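Local coordinates for protein 3-phosphoshikimate 1-carboxyvinyltransferase (Streptomyces sviceus, PDB 7M0O) that probably transfers the enolpyruvyl group of phosphoenolpyruvate to the 5-hydroxyl of shikimate-3-phosphate, the penultimate step of chorismate biosynthesis, at residues Val258-Glu267 and Val277-Ala288. Sequence-based numbering, arbitrary orientation.
Sequences VDVLRRMGAE and VRGTGELRGLTA
With OG1 of Thr280 set between its own backbone N and carbonyl carbon (chi1 67°), the hydroxyl faces the carbonyl of Gly265, and the bend of Arg263 at chi3 (63°) turns its guanidinium over Leu286. Thr280 OG1 donates to Gly265 O at 2.9 Å, from above the carbonyl plane, and accepts from Glu282 N in an ST turn. An alanine here would probably leave Gly265 O without its hydroxyl donor and Glu282 N without its acceptor, freeing the turn to shift. Arg263 NH1 reaches Thr287 O at 2.9 Å, almost straight and in the guanidinium plane, while Leu286 CD2 sits over the centre of one face. These bonds illustrate how a helix C-terminus is received by the loop 279-285, which returns after the hairpin of strands 267-270 and 274-278: Gly265, with positive phi, follows the last turn in a Schellman motif, and Met264 O takes Arg284 N on a lone pair at 2.8 Å. Beyond Gly265 the chain enters the antiparallel sheet completed by strand 240-244, where Glu267 and Arg278 form a hydrogen-bonded pair. Glu267 OE1 meets the guanidinium edge of Arg278 at NH1, 2.8 Å away, in a salt bridge with the carboxylate and guanidinium planes 69° apart. Met264 CG packs on Leu286 CD2 at 3.6 Å, and Met264 CE touches Leu283 CG.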
ATOM      1  N   VAL A 258      12.749   4.401  10.225  1.00  9.75           N
ATOM      2  CA  VAL A 258      13.260   5.506  11.041  1.00  9.34           C
ATOM      3  C   VAL A 258      14.064   5.003  12.234  1.00 11.14           C
ATOM      4  O   VAL A 258      14.888   5.749  12.770  1.00 10.16           O
ATOM      5  CB  VAL A 258      12.149   6.468  11.522  1.00  8.31           C
ATOM      6  CG1 VAL A 258      11.356   7.028  10.352  1.00  8.58           C
ATOM      7  CG2 VAL A 258      11.227   5.806  12.556  1.00  9.82           C
ATOM      8  N   ASP A 259      13.849   3.758  12.659  1.00 11.73           N
ATOM      9  CA  ASP A 259      14.671   3.184  13.718  1.00 13.26           C
ATOM     10  C   ASP A 259      16.108   2.985  13.245  1.00 12.70           C
ATOM     11  O   ASP A 259      17.041   3.094  14.048  1.00 13.43           O
ATOM     12  CB  ASP A 259      14.060   1.860  14.192  1.00 11.62           C
ATOM     13  CG  ASP A 259      12.683   2.043  14.808  1.00 19.51           C
ATOM     14  OD1 ASP A 259      12.489   3.039  15.528  1.00 22.82           O
ATOM     15  OD2 ASP A 259      11.789   1.194  14.568  1.00 25.17           O
ATOM     16  N   VAL A 260      16.295   2.724  11.944  1.00 10.77           N
ATOM     17  CA  VAL A 260      17.631   2.696  11.345  1.00  9.46           C
ATOM     18  C   VAL A 260      18.252   4.088  11.365  1.00  9.30           C
ATOM     19  O   VAL A 260      19.424   4.260  11.714  1.00 10.71           O
ATOM     20  CB  VAL A 260      17.564   2.137   9.911  1.00  8.68           C
ATOM     21  CG1 VAL A 260      18.961   2.115   9.290  1.00 14.32           C
ATOM     22  CG2 VAL A 260      16.958   0.719   9.903  1.00 13.30           C
ATOM     23  N   LEU A 261      17.486   5.103  10.966  1.00 10.97           N
ATOM     24  CA  LEU A 261      18.006   6.469  11.008  1.00  8.35           C
ATOM     25  C   LEU A 261      18.430   6.868  12.423  1.00 11.35           C
ATOM     26  O   LEU A 261      19.470   7.517  12.606  1.00 10.16           O
ATOM     27  CB  LEU A 261      16.966   7.451  10.468  1.00  7.89           C
ATOM     28  CG  LEU A 261      16.562   7.239   9.007  1.00 11.10           C
ATOM     29  CD1 LEU A 261      15.504   8.261   8.614  1.00 12.44           C
ATOM     30  CD2 LEU A 261      17.776   7.286   8.054  1.00 10.74           C
ATOM     31  N   ARG A 262      17.660   6.464  13.436  1.00 10.63           N
ATOM     32  CA  ARG A 262      18.041   6.760  14.814  1.00  7.97           C
ATOM     33  C   ARG A 262      19.369   6.091  15.182  1.00  9.43           C
ATOM     34  O   ARG A 262      20.224   6.706  15.833  1.00 11.21           O
ATOM     35  CB  ARG A 262      16.928   6.326  15.771  1.00 15.14           C
ATOM     36  CG  ARG A 262      17.162   6.827  17.202  1.00 14.09           C
ATOM     37  CD  ARG A 262      16.235   6.164  18.211  1.00 16.59           C
ATOM     38  NE  ARG A 262      14.860   6.649  18.101  1.00 17.95           N
ATOM     39  CZ  ARG A 262      13.853   5.896  17.662  1.00 18.33           C
ATOM     40  NH1 ARG A 262      14.078   4.644  17.292  1.00 17.34           N
ATOM     41  NH2 ARG A 262      12.627   6.388  17.582  1.00 20.16           N
ATOM     42  N   ARG A 263      19.565   4.834  14.760  1.00 10.86           N
ATOM     43  CA  ARG A 263      20.836   4.139  14.988  1.00 14.22           C
ATOM     44  C   ARG A 263      22.015   4.836  14.310  1.00 11.68           C
ATOM     45  O   ARG A 263      23.169   4.689  14.750  1.00 11.60           O
ATOM     46  CB  ARG A 263      20.748   2.696  14.476  1.00 14.53           C
ATOM     47  CG  ARG A 263      19.898   1.726  15.282  1.00 19.43           C
ATOM     48  CD  ARG A 263      20.115   0.296  14.768  1.00 18.19           C
ATOM     49  NE  ARG A 263      21.506  -0.097  14.968  1.00 19.48           N
ATOM     50  CZ  ARG A 263      22.212  -0.877  14.151  1.00 15.60           C
ATOM     51  NH1 ARG A 263      21.670  -1.408  13.054  1.00 14.71           N
ATOM     52  NH2 ARG A 263      23.468  -1.144  14.456  1.00 16.09           N
ATOM     53  N   MET A 264      21.770   5.552  13.215  1.00 10.89           N
ATOM     54  CA  MET A 264      22.810   6.358  12.591  1.00  8.60           C
ATOM     55  C   MET A 264      23.028   7.687  13.305  1.00 11.56           C
ATOM     56  O   MET A 264      23.954   8.420  12.950  1.00 12.83           O
ATOM     57  CB  MET A 264      22.466   6.597  11.113  1.00 11.75           C
ATOM     58  CG  MET A 264      22.228   5.297  10.356  1.00 13.47           C
ATOM     59  SD  MET A 264      21.890   5.524   8.598  1.00 14.25           S
ATOM     60  CE  MET A 264      23.561   5.772   7.973  1.00 18.51           C
ATOM     61  N   GLY A 265      22.182   8.037  14.266  1.00 10.18           N
ATOM     62  CA  GLY A 265      22.389   9.239  15.058  1.00 11.05           C
ATOM     63  C   GLY A 265      21.423  10.371  14.792  1.00 14.67           C
ATOM     64  O   GLY A 265      21.566  11.442  15.406  1.00 15.20           O
ATOM     65  N   ALA A 266      20.447  10.180  13.904  1.00 10.70           N
ATOM     66  CA  ALA A 266      19.385  11.165  13.747  1.00 12.62           C
ATOM     67  C   ALA A 266      18.533  11.197  15.008  1.00 11.75           C
ATOM     68  O   ALA A 266      18.469  10.224  15.759  1.00 12.39           O
ATOM     69  CB  ALA A 266      18.519  10.830  12.526  1.00 11.67           C
ATOM     70  N   GLU A 267      17.883  12.344  15.253  1.00 12.90           N
ATOM     71  CA  GLU A 267      16.910  12.469  16.339  1.00 10.49           C
ATOM     72  C   GLU A 267      15.549  12.040  15.793  1.00 10.01           C
ATOM     73  O   GLU A 267      15.002  12.685  14.893  1.00 13.24           O
ATOM     74  CB  GLU A 267      16.866  13.903  16.873  1.00 16.54           C
ATOM     75  CG  GLU A 267      17.982  14.232  17.856  1.00 21.29           C
ATOM     76  CD  GLU A 267      18.092  15.722  18.167  1.00 33.49           C
ATOM     77  OE1 GLU A 267      17.223  16.505  17.727  1.00 32.95           O
ATOM     78  OE2 GLU A 267      19.064  16.111  18.849  1.00 43.04           O
ATOM     79  N   VAL A 277      11.661  13.376  12.304  1.00  8.82           N
ATOM     80  CA  VAL A 277      13.080  13.056  12.168  1.00  7.76           C
ATOM     81  C   VAL A 277      13.846  14.367  12.036  1.00 10.34           C
ATOM     82  O   VAL A 277      13.445  15.246  11.273  1.00 10.63           O
ATOM     83  CB  VAL A 277      13.339  12.139  10.959  1.00  9.78           C
ATOM     84  CG1 VAL A 277      14.837  11.997  10.715  1.00  9.61           C
ATOM     85  CG2 VAL A 277      12.710  10.773  11.227  1.00  9.33           C
ATOM     86  N   ARG A 278      14.924  14.510  12.806  1.00 10.02           N
ATOM     87  CA  ARG A 278      15.749  15.713  12.770  1.00 13.13           C
ATOM     88  C   ARG A 278      17.201  15.311  12.552  1.00  8.94           C
ATOM     89  O   ARG A 278      17.729  14.481  13.297  1.00 11.57           O
ATOM     90  CB  ARG A 278      15.613  16.520  14.071  1.00 15.44           C
ATOM     91  CG  ARG A 278      16.417  17.810  14.081  1.00 18.01           C
ATOM     92  CD  ARG A 278      16.265  18.559  15.412  1.00 21.95           C
ATOM     93  NE  ARG A 278      14.872  18.897  15.679  1.00 34.58           N
ATOM     94  CZ  ARG A 278      14.100  18.260  16.551  1.00 34.37           C
ATOM     95  NH1 ARG A 278      14.582  17.236  17.252  1.00 43.22           N
ATOM     96  NH2 ARG A 278      12.840  18.642  16.717  1.00 32.07           N
ATOM     97  N   GLY A 279      17.839  15.909  11.544  1.00 10.65           N
ATOM     98  CA  GLY A 279      19.260  15.662  11.313  1.00 11.39           C
ATOM     99  C   GLY A 279      20.129  16.322  12.376  1.00 14.67           C
ATOM    100  O   GLY A 279      19.875  17.448  12.810  1.00 15.08           O
ATOM    101  N   THR A 280      21.170  15.607  12.797  1.00 12.57           N
ATOM    102  CA  THR A 280      22.074  16.088  13.837  1.00 13.35           C
ATOM    103  C   THR A 280      23.470  16.359  13.306  1.00 19.86           C
ATOM    104  O   THR A 280      24.309  16.871  14.054  1.00 23.89           O
ATOM    105  CB  THR A 280      22.159  15.085  14.990  1.00 19.71           C
ATOM    106  OG1 THR A 280      22.803  13.890  14.543  1.00 21.49           O
ATOM    107  CG2 THR A 280      20.770  14.753  15.505  1.00 15.44           C
ATOM    108  N   GLY A 281      23.733  16.044  12.031  1.00 17.88           N
ATOM    109  CA  GLY A 281      25.076  16.073  11.488  1.00 23.89           C
ATOM    110  C   GLY A 281      25.852  14.788  11.695  1.00 22.22           C
ATOM    111  O   GLY A 281      26.880  14.582  11.039  1.00 30.43           O
ATOM    112  N   GLU A 282      25.401  13.938  12.610  1.00 36.97           N
ATOM    113  CA  GLU A 282      25.994  12.633  12.853  1.00 30.32           C
ATOM    114  C   GLU A 282      25.256  11.623  11.989  1.00 21.95           C
ATOM    115  O   GLU A 282      24.041  11.456  12.138  1.00 21.06           O
ATOM    116  CB  GLU A 282      25.901  12.260  14.334  1.00 28.51           C
ATOM    117  CG  GLU A 282      26.743  11.058  14.743  1.00 33.51           C
ATOM    118  CD  GLU A 282      28.137  11.447  15.221  1.00 44.53           C
ATOM    119  OE1 GLU A 282      28.273  12.493  15.895  1.00 53.43           O
ATOM    120  OE2 GLU A 282      29.104  10.716  14.908  1.00 42.70           O
ATOM    121  N   LEU A 283      25.980  10.974  11.076  1.00 22.71           N
ATOM    122  CA  LEU A 283      25.439   9.888  10.250  1.00 14.67           C
ATOM    123  C   LEU A 283      26.417   8.730  10.365  1.00 16.02           C
ATOM    124  O   LEU A 283      27.392   8.666   9.614  1.00 16.27           O
ATOM    125  CB  LEU A 283      25.249  10.321   8.804  1.00 24.01           C
ATOM    126  CG  LEU A 283      24.104   9.645   8.044  1.00 25.70           C
ATOM    127  CD1 LEU A 283      22.760  10.019   8.621  1.00 16.89           C
ATOM    128  CD2 LEU A 283      24.148  10.000   6.563  1.00 21.34           C
ATOM    129  N   ARG A 284      26.177   7.831  11.314  1.00 11.35           N
ATOM    130  CA  ARG A 284      27.156   6.803  11.643  1.00  9.55           C
ATOM    131  C   ARG A 284      26.893   5.525  10.858  1.00 11.43           C
ATOM    132  O   ARG A 284      25.752   5.070  10.747  1.00 12.07           O
ATOM    133  CB  ARG A 284      27.140   6.503  13.145  1.00 11.55           C
ATOM    134  CG  ARG A 284      27.468   7.736  13.965  1.00 15.62           C
ATOM    135  CD  ARG A 284      27.654   7.429  15.443  1.00 15.71           C
ATOM    136  NE  ARG A 284      26.465   6.818  16.031  1.00 17.83           N
ATOM    137  CZ  ARG A 284      25.511   7.479  16.679  1.00 17.69           C
ATOM    138  NH1 ARG A 284      25.589   8.797  16.831  1.00 17.46           N
ATOM    139  NH2 ARG A 284      24.471   6.820  17.167  1.00 14.65           N
ATOM    140  N   GLY A 285      27.968   4.922  10.350  1.00 10.03           N
ATOM    141  CA  GLY A 285      27.828   3.655   9.664  1.00 13.93           C
ATOM    142  C   GLY A 285      27.354   2.544  10.584  1.00 13.27           C
ATOM    143  O   GLY A 285      27.449   2.615  11.811  1.00 12.80           O
ATOM    144  N   LEU A 286      26.837   1.487   9.966  1.00 11.36           N
ATOM    145  CA  LEU A 286      26.246   0.386  10.711  1.00 13.70           C
ATOM    146  C   LEU A 286      26.006  -0.777   9.763  1.00 11.99           C
ATOM    147  O   LEU A 286      26.107  -0.644   8.539  1.00 11.85           O
ATOM    148  CB  LEU A 286      24.926   0.767  11.393  1.00 14.36           C
ATOM    149  CG  LEU A 286      23.852   1.602  10.677  1.00 17.29           C
ATOM    150  CD1 LEU A 286      23.305   0.954   9.418  1.00 23.83           C
ATOM    151  CD2 LEU A 286      22.713   1.938  11.634  1.00 15.09           C
ATOM    152  N   THR A 287      25.670  -1.909  10.361  1.00 11.73           N
ATOM    153  CA  THR A 287      25.079  -3.045   9.673  1.00 11.71           C
ATOM    154  C   THR A 287      23.598  -3.085  10.006  1.00 11.21           C
ATOM    155  O   THR A 287      23.227  -3.008  11.179  1.00 12.58           O
ATOM    156  CB  THR A 287      25.743  -4.347  10.110  1.00 12.21           C
ATOM    157  OG1 THR A 287      27.104  -4.350   9.676  1.00 14.11           O
ATOM    158  CG2 THR A 287      25.002  -5.537   9.503  1.00 12.36           C
ATOM    159  N   ALA A 288      22.754  -3.226   8.984  1.00 10.46           N
ATOM    160  CA  ALA A 288      21.310  -3.245   9.181  1.00 12.29           C
ATOM    161  C   ALA A 288      20.716  -4.451   8.464  1.00 11.94           C
ATOM    162  O   ALA A 288      20.917  -4.629   7.257  1.00 12.85           O
ATOM    163  CB  ALA A 288      20.676  -1.943   8.676  1.00 12.79           C
TER
HETATM  164  O   HOH W   1      22.104   7.199  18.671  1.00 29.77           O
HETATM  165  O   HOH W   2      23.824   3.619  17.251  1.00 17.59           O